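Local coordinates for protein insecticidal Delta-Endotoxin Cry8Ea1 (Bacillus Thuringiensis, PDB 3EB7) that kills insect larvae, including those of the underground pest Holotrichia parallela, probably by making pores in gut membranes as other three-domain Cry toxins do, at residues Phe339-Lys343 with Tyr412-Leu416; Tyr342-Ala348 with Ala390-Glu396; Val361-Phe366 with Thr378-Pro383. The contacts are given in a common frame with arbitrary orientation. Residue numbers count along the deposited sequence, not the author numbering.

Contact 1 (Phe339-Lys343 with Tyr412-Leu416); sequences FDVYK and YSHRL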
loop_
_atom_site.group_PDB
_atom_site.type_symbol
_atom_site.label_atom_id
_atom_site.label_comp_id
_atom_site.label_asym_id
_atom_site.label_seq_id
_atom_site.Cartn_x
_atom_site.Cartn_y
_atom_site.Cartn_z
ATOM N N PHE A 339 -10.906 -16.553 4.224
ATOM C CA PHE A 339 -11.833 -15.415 4.146
ATOM C C PHE A 339 -11.140 -14.048 4.124
ATOM O O PHE A 339 -10.335 -13.706 5.020
ATOM C CB PHE A 339 -12.804 -15.410 5.349
ATOM C CG PHE A 339 -14.035 -16.282 5.172
ATOM C CD1 PHE A 339 -14.190 -17.441 5.926
ATOM C CD2 PHE A 339 -15.047 -15.920 4.281
ATOM C CE1 PHE A 339 -15.304 -18.251 5.783
ATOM C CE2 PHE A 339 -16.215 -16.733 4.135
ATOM C CZ PHE A 339 -16.331 -17.902 4.898
ATOM N N ASP A 340 -11.507 -13.268 3.112
ATOM C CA ASP A 340 -11.284 -11.847 3.054
ATOM C C ASP A 340 -12.415 -11.147 3.802
ATOM O O ASP A 340 -13.564 -11.122 3.310
ATOM C CB ASP A 340 -11.297 -11.379 1.591
ATOM C CG ASP A 340 -9.973 -11.677 0.855
ATOM O OD1 ASP A 340 -9.009 -12.191 1.453
ATOM O OD2 ASP A 340 -9.902 -11.426 -0.356
ATOM N N VAL A 341 -12.110 -10.619 4.991
ATOM C CA VAL A 341 -13.003 -9.703 5.668
ATOM C C VAL A 341 -12.838 -8.291 5.068
ATOM O O VAL A 341 -11.861 -7.619 5.315
ATOM C CB VAL A 341 -12.740 -9.695 7.162
ATOM C CG1 VAL A 341 -13.632 -8.705 7.856
ATOM C CG2 VAL A 341 -12.961 -11.090 7.727
ATOM N N TYR A 342 -13.804 -7.863 4.262
ATOM C CA TYR A 342 -13.702 -6.589 3.553
ATOM C C TYR A 342 -14.301 -5.387 4.293
ATOM O O TYR A 342 -14.084 -4.254 3.896
ATOM C CB TYR A 342 -14.259 -6.727 2.126
ATOM C CG TYR A 342 -15.681 -7.208 2.057
ATOM C CD1 TYR A 342 -16.755 -6.299 2.111
ATOM C CD2 TYR A 342 -15.965 -8.574 1.961
ATOM C CE1 TYR A 342 -18.101 -6.760 2.091
ATOM C CE2 TYR A 342 -17.293 -9.037 1.926
ATOM C CZ TYR A 342 -18.347 -8.130 1.978
ATOM O OH TYR A 342 -19.643 -8.607 1.955
ATOM N N LYS A 343 -15.043 -5.628 5.368
ATOM C CA LYS A 343 -15.647 -4.533 6.124
ATOM C C LYS A 343 -15.908 -4.974 7.533
ATOM O O LYS A 343 -16.323 -6.099 7.772
ATOM C CB LYS A 343 -16.960 -4.073 5.488
ATOM C CG LYS A 343 -17.713 -3.022 6.330
ATOM C CD LYS A 343 -18.688 -2.231 5.491
ATOM C CE LYS A 343 -20.103 -2.497 5.827
ATOM N NZ LYS A 343 -20.718 -1.342 6.518
ATOM N N TYR A 412 -13.674 -4.129 -2.914
ATOM C CA TYR A 412 -12.979 -3.818 -1.683
ATOM C C TYR A 412 -11.456 -3.666 -1.915
ATOM O O TYR A 412 -10.879 -4.368 -2.739
ATOM C CB TYR A 412 -13.288 -4.858 -0.589
ATOM C CG TYR A 412 -12.905 -6.281 -0.894
ATOM C CD1 TYR A 412 -11.670 -6.796 -0.465
ATOM C CD2 TYR A 412 -13.792 -7.148 -1.593
ATOM C CE1 TYR A 412 -11.308 -8.118 -0.715
ATOM C CE2 TYR A 412 -13.426 -8.485 -1.867
ATOM C CZ TYR A 412 -12.186 -8.957 -1.412
ATOM O OH TYR A 412 -11.806 -10.278 -1.660
ATOM N N SER A 413 -10.830 -2.728 -1.205
ATOM C CA SER A 413 -9.404 -2.456 -1.427
ATOM C C SER A 413 -8.490 -3.187 -0.438
ATOM O O SER A 413 -7.323 -3.404 -0.754
ATOM C CB SER A 413 -9.124 -0.955 -1.424
ATOM O OG SER A 413 -9.567 -0.348 -0.220
ATOM N N HIS A 414 -9.031 -3.586 0.720
ATOM C CA HIS A 414 -8.275 -4.192 1.814
ATOM C C HIS A 414 -9.057 -5.291 2.469
ATOM O O HIS A 414 -10.278 -5.389 2.295
ATOM C CB HIS A 414 -7.888 -3.142 2.887
ATOM C CG HIS A 414 -6.934 -2.108 2.383
ATOM N ND1 HIS A 414 -7.315 -1.113 1.498
ATOM C CD2 HIS A 414 -5.602 -1.943 2.590
ATOM C CE1 HIS A 414 -6.266 -0.359 1.204
ATOM N NE2 HIS A 414 -5.216 -0.839 1.864
ATOM N N ARG A 415 -8.327 -6.143 3.201
ATOM C CA ARG A 415 -8.914 -7.255 3.955
ATOM C C ARG A 415 -8.352 -7.173 5.366
ATOM O O ARG A 415 -7.232 -6.660 5.536
ATOM C CB ARG A 415 -8.540 -8.591 3.313
ATOM C CG ARG A 415 -7.064 -8.886 3.414
ATOM C CD ARG A 415 -6.741 -10.264 2.981
ATOM N NE ARG A 415 -6.715 -10.383 1.529
ATOM C CZ ARG A 415 -5.808 -9.838 0.725
ATOM N NH1 ARG A 415 -4.789 -9.138 1.215
ATOM N NH2 ARG A 415 -5.907 -10.025 -0.582
ATOM N N LEU A 416 -9.102 -7.671 6.362
ATOM C CA LEU A 416 -8.632 -7.699 7.754
ATOM C C LEU A 416 -7.465 -8.683 7.861
ATOM O O LEU A 416 -7.567 -9.829 7.388
ATOM C CB LEU A 416 -9.743 -8.089 8.745
ATOM C CG LEU A 416 -9.367 -8.066 10.247
ATOM C CD1 LEU A 416 -9.025 -6.623 10.656
ATOM C CD2 LEU A 416 -10.508 -8.637 11.121
HETATM O O HOH W 1 -9.433 -11.173 5.684
HETATM O O HOH W 2 -7.854 -11.852 -1.971
#
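Strands 340-343 and 414-416 cross steeply, their axes 4.6 Å apart at closest approach and their directions at 111°, so they cannot form a ladder of backbone bonds. One direct backbone hydrogen bond joins them, Leu416 N to Val341 O at 3.0 Å, and Arg415 CA lies 3.3 Å from the same Val341 O in a CA-H...O contact. A water adds a bridge, donating to Phe339 O (2.8 Å) and Leu416 O (2.9 Å) and accepting from Val341 N (2.8 Å). At the crossing, Tyr342 and Lys343 both face Asp367 of strand 357-369, a classic beta bulge. The crossing joins two antiparallel sheets of the middle domain, which in three-domain Cry toxins is a beta prism: strand 340-352 belongs to one sheet and strand 414-422 is an outer strand of another. Asp340 suits this buried place because its charge is well matched. Its OD1 accepts from Arg415 NE at 2.9 Å in a salt bridge and also pairs with Arg439, while its OD2 accepts from Tyr412 OH at 2.6 Å. A second water links Asp340 OD2 (2.6 Å) to Arg415 NH2 (3.0 Å), and Arg415 NH1 hydrogen-bonds to Thr433 and His434 on the neighbouring strand 427-434. Beside this polar network lie carbon contacts: Val341 CB meets Leu416 CB at 3.8 Å, and Tyr342 CB sits over one face of the Tyr412 ring, 3.3 Å from Tyr412 CG. The two tyrosine rings are inclined by 28° with centroids 5.5 Å apart, slid so far that they barely overlap.

Contact 2 (Tyr342-Ala348 with Ala390-Glu396); sequences YKTLSTA and AQEKDSE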
loop_
_atom_site.group_PDB
_atom_site.type_symbol
_atom_site.label_atom_id
_atom_site.label_comp_id
_atom_site.label_asym_id
_atom_site.label_seq_id
_atom_site.Cartn_x
_atom_site.Cartn_y
_atom_site.Cartn_z
ATOM N N TYR A 342 -13.804 -7.863 4.262
ATOM C CA TYR A 342 -13.702 -6.589 3.553
ATOM C C TYR A 342 -14.301 -5.387 4.293
ATOM O O TYR A 342 -14.084 -4.254 3.896
ATOM C CB TYR A 342 -14.259 -6.727 2.126
ATOM C CG TYR A 342 -15.681 -7.208 2.057
ATOM C CD1 TYR A 342 -16.755 -6.299 2.111
ATOM C CD2 TYR A 342 -15.965 -8.574 1.961
ATOM C CE1 TYR A 342 -18.101 -6.760 2.091
ATOM C CE2 TYR A 342 -17.293 -9.037 1.926
ATOM C CZ TYR A 342 -18.347 -8.130 1.978
ATOM O OH TYR A 342 -19.643 -8.607 1.955
ATOM N N LYS A 343 -15.043 -5.628 5.368
ATOM C CA LYS A 343 -15.647 -4.533 6.124
ATOM C C LYS A 343 -15.908 -4.974 7.533
ATOM O O LYS A 343 -16.323 -6.099 7.772
ATOM C CB LYS A 343 -16.960 -4.073 5.488
ATOM C CG LYS A 343 -17.713 -3.022 6.330
ATOM C CD LYS A 343 -18.688 -2.231 5.491
ATOM C CE LYS A 343 -20.103 -2.497 5.827
ATOM N NZ LYS A 343 -20.718 -1.342 6.518
ATOM N N THR A 344 -15.609 -4.089 8.476
ATOM C CA THR A 344 -15.925 -4.302 9.853
ATOM C C THR A 344 -16.753 -3.100 10.226
ATOM O O THR A 344 -16.466 -1.979 9.773
ATOM C CB THR A 344 -14.651 -4.400 10.771
ATOM O OG1 THR A 344 -13.866 -3.195 10.690
ATOM C CG2 THR A 344 -13.794 -5.621 10.389
ATOM N N LEU A 345 -17.793 -3.338 11.025
ATOM C CA LEU A 345 -18.580 -2.269 11.592
ATOM C C LEU A 345 -18.553 -2.519 13.083
ATOM O O LEU A 345 -19.042 -3.537 13.528
ATOM C CB LEU A 345 -19.992 -2.315 11.003
ATOM C CG LEU A 345 -20.933 -1.097 11.149
ATOM C CD1 LEU A 345 -21.629 -1.148 12.478
ATOM C CD2 LEU A 345 -20.276 0.268 11.010
ATOM N N SER A 346 -17.935 -1.625 13.861
ATOM C CA SER A 346 -17.721 -1.894 15.277
ATOM C C SER A 346 -18.422 -0.874 16.133
ATOM O O SER A 346 -18.512 0.302 15.757
ATOM C CB SER A 346 -16.237 -1.885 15.648
ATOM O OG SER A 346 -15.435 -2.612 14.722
ATOM N N THR A 347 -18.879 -1.313 17.302
ATOM C CA THR A 347 -19.440 -0.408 18.255
ATOM C C THR A 347 -18.469 -0.215 19.429
ATOM O O THR A 347 -18.290 -1.089 20.270
ATOM C CB THR A 347 -20.834 -0.905 18.722
ATOM O OG1 THR A 347 -21.691 -1.029 17.582
ATOM C CG2 THR A 347 -21.470 0.060 19.736
ATOM N N ALA A 348 -17.838 0.944 19.473
ATOM C CA ALA A 348 -17.057 1.318 20.606
ATOM C C ALA A 348 -18.004 1.878 21.698
ATOM O O ALA A 348 -18.649 2.927 21.514
ATOM C CB ALA A 348 -15.985 2.317 20.185
ATOM N N ALA A 390 -22.361 4.724 22.684
ATOM C CA ALA A 390 -21.739 3.928 21.641
ATOM C C ALA A 390 -21.338 4.837 20.476
ATOM O O ALA A 390 -22.026 5.839 20.201
ATOM C CB ALA A 390 -22.707 2.818 21.155
ATOM N N GLN A 391 -20.259 4.464 19.783
ATOM C CA GLN A 391 -19.867 5.037 18.482
ATOM C C GLN A 391 -19.683 3.941 17.452
ATOM O O GLN A 391 -19.017 2.965 17.727
ATOM C CB GLN A 391 -18.541 5.729 18.621
ATOM C CG GLN A 391 -18.648 7.183 18.542
ATOM C CD GLN A 391 -17.540 7.841 19.299
ATOM O OE1 GLN A 391 -16.344 7.613 19.026
ATOM N NE2 GLN A 391 -17.923 8.670 20.280
ATOM N N GLU A 392 -20.215 4.127 16.253
ATOM C CA GLU A 392 -20.068 3.153 15.181
ATOM C C GLU A 392 -18.799 3.463 14.400
ATOM O O GLU A 392 -18.659 4.562 13.869
ATOM C CB GLU A 392 -21.282 3.191 14.235
ATOM C CG GLU A 392 -22.603 2.682 14.839
ATOM C CD GLU A 392 -22.731 1.132 14.845
ATOM O OE1 GLU A 392 -23.533 0.575 14.028
ATOM O OE2 GLU A 392 -22.036 0.478 15.658
ATOM N N LYS A 393 -17.866 2.509 14.338
ATOM C CA LYS A 393 -16.686 2.681 13.518
ATOM C C LYS A 393 -16.832 1.760 12.286
ATOM O O LYS A 393 -17.063 0.564 12.401
ATOM C CB LYS A 393 -15.392 2.422 14.302
ATOM C CG LYS A 393 -15.321 2.897 15.755
ATOM C CD LYS A 393 -15.484 4.394 15.981
ATOM C CE LYS A 393 -14.222 5.233 15.578
ATOM N NZ LYS A 393 -12.863 4.636 15.939
ATOM N N ASP A 394 -16.792 2.365 11.108
ATOM C CA ASP A 394 -17.079 1.698 9.857
ATOM C C ASP A 394 -15.776 1.767 9.131
ATOM O O ASP A 394 -15.291 2.842 8.824
ATOM C CB ASP A 394 -18.189 2.464 9.119
ATOM C CG ASP A 394 -18.442 1.961 7.690
ATOM O OD1 ASP A 394 -19.357 2.517 7.029
ATOM O OD2 ASP A 394 -17.752 1.039 7.205
ATOM N N SER A 395 -15.192 0.608 8.866
ATOM C CA SER A 395 -13.848 0.549 8.302
ATOM C C SER A 395 -13.756 1.164 6.895
ATOM O O SER A 395 -12.687 1.665 6.465
ATOM C CB SER A 395 -13.332 -0.900 8.324
ATOM O OG SER A 395 -14.033 -1.699 7.408
ATOM N N GLU A 396 -14.878 1.147 6.183
ATOM C CA GLU A 396 -14.923 1.672 4.807
ATOM C C GLU A 396 -14.788 3.175 4.738
ATOM O O GLU A 396 -14.630 3.715 3.665
ATOM C CB GLU A 396 -16.207 1.261 4.072
ATOM C CG GLU A 396 -16.262 -0.224 3.767
ATOM C CD GLU A 396 -17.420 -0.565 2.845
ATOM O OE1 GLU A 396 -17.221 -1.417 1.946
ATOM O OE2 GLU A 396 -18.522 0.033 3.021
HETATM O O HOH W 3 -15.045 -2.672 1.600
HETATM O O HOH W 4 -14.407 -1.442 12.371
#
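Where the ladder between these strands ends, a serine side chain takes over from the backbone. Ser395 N donates to Thr344 O at 3.0 Å, as a strand residue would, but Thr344 N donates to Ser395 OG at 3.1 Å, as the chain turns into a short, weakly bonded helix. Serine is small enough to make this substitution and carries the needed acceptor. The preceding Asp394 is the N-cap: its OD2 accepts from Glu396 N at 3.1 Å, and Lys343 NZ approaches the same Asp394 OD2 in a long salt bridge of 3.9 Å. Before this point the pairing is regular antiparallel sheet. Ser346 and Lys393 form a hydrogen-bonded pair (Ser346 N to Lys393 O 2.8 Å, Lys393 N to Ser346 O 2.7 Å), as do Ala348 and Gln391. Strand 389-394 is thereby laid along strand 340-352 as the outer strand of a four-stranded sheet in the prism-like middle domain. The face bearing Leu345, Thr347, Glu392 and Asp394 is mixed in character. Thr347 OG1 donates a very short bond of 2.5 Å to Glu392 OE2, the exposed Glu392 side chain bending toward strand 342-348, and Leu345 CD2 covers Asp394 CB at 3.6 Å. On the other face Ser346, Ala348 and Lys393 touch Ile247, Ser346 and Ala348 being small; a water there lies 2.5 Å from Thr344 OG1 and 2.8 Å from Ser346 OG. Another water donates to Tyr342 O (2.9 Å) and to Glu396 OE1 (2.5 Å), an oxygen also bonded to Asn408.

Contact 3 (Val361-Phe366 with Thr378-Pro383); sequences VSKVVF and TFTYNP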
loop_
_atom_site.group_PDB
_atom_site.type_symbol
_atom_site.label_atom_id
_atom_site.label_comp_id
_atom_site.label_asym_id
_atom_site.label_seq_id
_atom_site.Cartn_x
_atom_site.Cartn_y
_atom_site.Cartn_z
ATOM N N VAL A 361 -15.408 -2.490 23.368
ATOM C CA VAL A 361 -16.150 -2.789 22.146
ATOM C C VAL A 361 -17.310 -3.750 22.503
ATOM O O VAL A 361 -17.085 -4.842 23.065
ATOM C CB VAL A 361 -15.193 -3.403 21.077
ATOM C CG1 VAL A 361 -15.961 -3.982 19.834
ATOM C CG2 VAL A 361 -14.105 -2.380 20.668
ATOM N N SER A 362 -18.536 -3.340 22.181
ATOM C CA SER A 362 -19.742 -4.158 22.486
ATOM C C SER A 362 -20.228 -5.009 21.309
ATOM O O SER A 362 -21.003 -5.956 21.471
ATOM C CB SER A 362 -20.876 -3.253 22.953
ATOM O OG SER A 362 -21.143 -2.333 21.911
ATOM N N LYS A 363 -19.746 -4.687 20.126
ATOM C CA LYS A 363 -20.256 -5.314 18.927
ATOM C C LYS A 363 -19.310 -5.120 17.757
ATOM O O LYS A 363 -18.819 -4.012 17.543
ATOM C CB LYS A 363 -21.631 -4.734 18.563
ATOM C CG LYS A 363 -22.296 -5.441 17.387
ATOM C CD LYS A 363 -23.714 -4.878 17.235
ATOM C CE LYS A 363 -24.430 -5.403 15.999
ATOM N NZ LYS A 363 -25.674 -4.561 15.833
ATOM N N VAL A 364 -19.063 -6.188 17.015
ATOM C CA VAL A 364 -18.348 -6.090 15.720
ATOM C C VAL A 364 -19.026 -6.962 14.656
ATOM O O VAL A 364 -19.194 -8.148 14.864
ATOM C CB VAL A 364 -16.821 -6.514 15.798
ATOM C CG1 VAL A 364 -16.134 -6.270 14.442
ATOM C CG2 VAL A 364 -16.104 -5.773 16.903
ATOM N N VAL A 365 -19.393 -6.364 13.533
ATOM C CA VAL A 365 -19.864 -7.115 12.354
ATOM C C VAL A 365 -18.721 -7.234 11.310
ATOM O O VAL A 365 -18.217 -6.209 10.827
ATOM C CB VAL A 365 -21.108 -6.432 11.722
ATOM C CG1 VAL A 365 -21.622 -7.235 10.532
ATOM C CG2 VAL A 365 -22.236 -6.275 12.780
ATOM N N PHE A 366 -18.297 -8.463 11.014
ATOM C CA PHE A 366 -17.289 -8.725 9.991
ATOM C C PHE A 366 -17.960 -9.219 8.691
ATOM O O PHE A 366 -18.511 -10.340 8.648
ATOM C CB PHE A 366 -16.281 -9.805 10.437
ATOM C CG PHE A 366 -15.721 -9.639 11.865
ATOM C CD1 PHE A 366 -16.455 -10.092 12.983
ATOM C CD2 PHE A 366 -14.442 -9.101 12.077
ATOM C CE1 PHE A 366 -15.944 -9.968 14.304
ATOM C CE2 PHE A 366 -13.895 -8.998 13.385
ATOM C CZ PHE A 366 -14.641 -9.438 14.499
ATOM N N THR A 378 -21.488 -13.279 6.983
ATOM C CA THR A 378 -21.258 -12.314 8.068
ATOM C C THR A 378 -20.861 -13.047 9.333
ATOM O O THR A 378 -21.400 -14.102 9.637
ATOM C CB THR A 378 -22.528 -11.489 8.378
ATOM O OG1 THR A 378 -23.060 -10.992 7.153
ATOM C CG2 THR A 378 -22.247 -10.299 9.258
ATOM N N PHE A 379 -19.919 -12.476 10.072
ATOM C CA PHE A 379 -19.585 -12.958 11.413
ATOM C C PHE A 379 -19.924 -11.833 12.350
ATOM O O PHE A 379 -19.530 -10.702 12.128
ATOM C CB PHE A 379 -18.088 -13.302 11.509
ATOM C CG PHE A 379 -17.649 -14.373 10.525
ATOM C CD1 PHE A 379 -16.921 -14.038 9.389
ATOM C CD2 PHE A 379 -17.990 -15.722 10.737
ATOM C CE1 PHE A 379 -16.513 -15.027 8.478
ATOM C CE2 PHE A 379 -17.602 -16.725 9.847
ATOM C CZ PHE A 379 -16.848 -16.380 8.712
ATOM N N THR A 380 -20.701 -12.131 13.378
ATOM C CA THR A 380 -21.074 -11.117 14.334
ATOM C C THR A 380 -20.691 -11.510 15.733
ATOM O O THR A 380 -21.076 -12.576 16.236
ATOM C CB THR A 380 -22.586 -10.822 14.311
ATOM O OG1 THR A 380 -23.012 -10.632 12.953
ATOM C CG2 THR A 380 -22.879 -9.608 15.145
ATOM N N TYR A 381 -19.915 -10.601 16.325
ATOM C CA TYR A 381 -19.696 -10.523 17.741
ATOM C C TYR A 381 -20.708 -9.519 18.364
ATOM O O TYR A 381 -20.608 -8.309 18.163
ATOM C CB TYR A 381 -18.239 -10.071 17.991
ATOM C CG TYR A 381 -17.912 -9.816 19.435
ATOM C CD1 TYR A 381 -17.767 -10.894 20.342
ATOM C CD2 TYR A 381 -17.767 -8.513 19.917
ATOM C CE1 TYR A 381 -17.463 -10.666 21.704
ATOM C CE2 TYR A 381 -17.511 -8.272 21.281
ATOM C CZ TYR A 381 -17.329 -9.353 22.149
ATOM O OH TYR A 381 -17.034 -9.130 23.478
ATOM N N ASN A 382 -21.693 -10.037 19.107
ATOM C CA ASN A 382 -22.558 -9.183 19.929
ATOM C C ASN A 382 -23.072 -9.847 21.211
ATOM O O ASN A 382 -24.196 -10.342 21.255
ATOM C CB ASN A 382 -23.696 -8.601 19.091
ATOM C CG ASN A 382 -24.505 -7.515 19.850
ATOM O OD1 ASN A 382 -24.158 -7.073 20.968
ATOM N ND2 ASN A 382 -25.606 -7.094 19.231
ATOM N N PRO A 383 -22.264 -9.841 22.286
ATOM C CA PRO A 383 -22.768 -10.537 23.495
ATOM C C PRO A 383 -23.991 -9.858 24.144
ATOM O O PRO A 383 -24.749 -10.538 24.826
ATOM C CB PRO A 383 -21.571 -10.556 24.440
ATOM C CG PRO A 383 -20.604 -9.526 23.871
ATOM C CD PRO A 383 -20.912 -9.277 22.463
#
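Segments 361-366 and 378-383 come from a beta hairpin, strand 357-369 turning back into the outer strand 376-381, with axes 4.7 Å apart and directions at 172°. Val361, first in its segment, touches lightly, its O 3.9 Å from Tyr381 CE2 at the edge of that ring. Ser362 O rests 3.5 Å from Pro383 CD, where the second strand has become loop. Lys363 suits its partly exposed place, running its extended chain beside Asn382, while its CA makes a CA-H...O contact of 3.1 Å to Tyr381 O. With Val364 the regular ladder begins: its N donates to Tyr381 O and its O accepts from Tyr381 N, both at 2.9 Å. Val364 shares a face with Tyr381, whose OH is bonded to Thr287. Val365 lies on the opposite face with Thr380, and both are beta-branched, suited to strands; Val365 CG1 also meets Thr378 CG2 at 3.4 Å. Phe366 returns to the face of Val364 and closes the next hydrogen-bonded pair, Phe366 N to Phe379 O at 2.8 Å and Phe379 N to Phe366 O at 2.9 Å. The edge of its ring meets the neighbouring strand, Phe366 CD1 3.9 Å from Phe379 CB and Phe366 CE1 4.3 Å from Tyr381 CB.

All three contacts involve one four-stranded sheet. Contacts 2 and 3 add its two outer strands, 389-394 and 376-381, to the central pair 340-352 and 357-369, whereas contact 1 ties the start of strand 340-352 to a different sheet. Contact 1 is wholly buried and relies on a charged network with one direct backbone bond; the other two are partly exposed and rest on backbone ladders, contact 2 with polar and charged trimmings, contact 3 with aromatic and aliphatic ones. Contacts 1 and 2 share Tyr342 and Lys343. Leu345 and Thr347 of contact 2 bond to the backbone of Val365 and Lys363 in contact 3, and Phe366 packs on Val341 and Leu416 of contact 1.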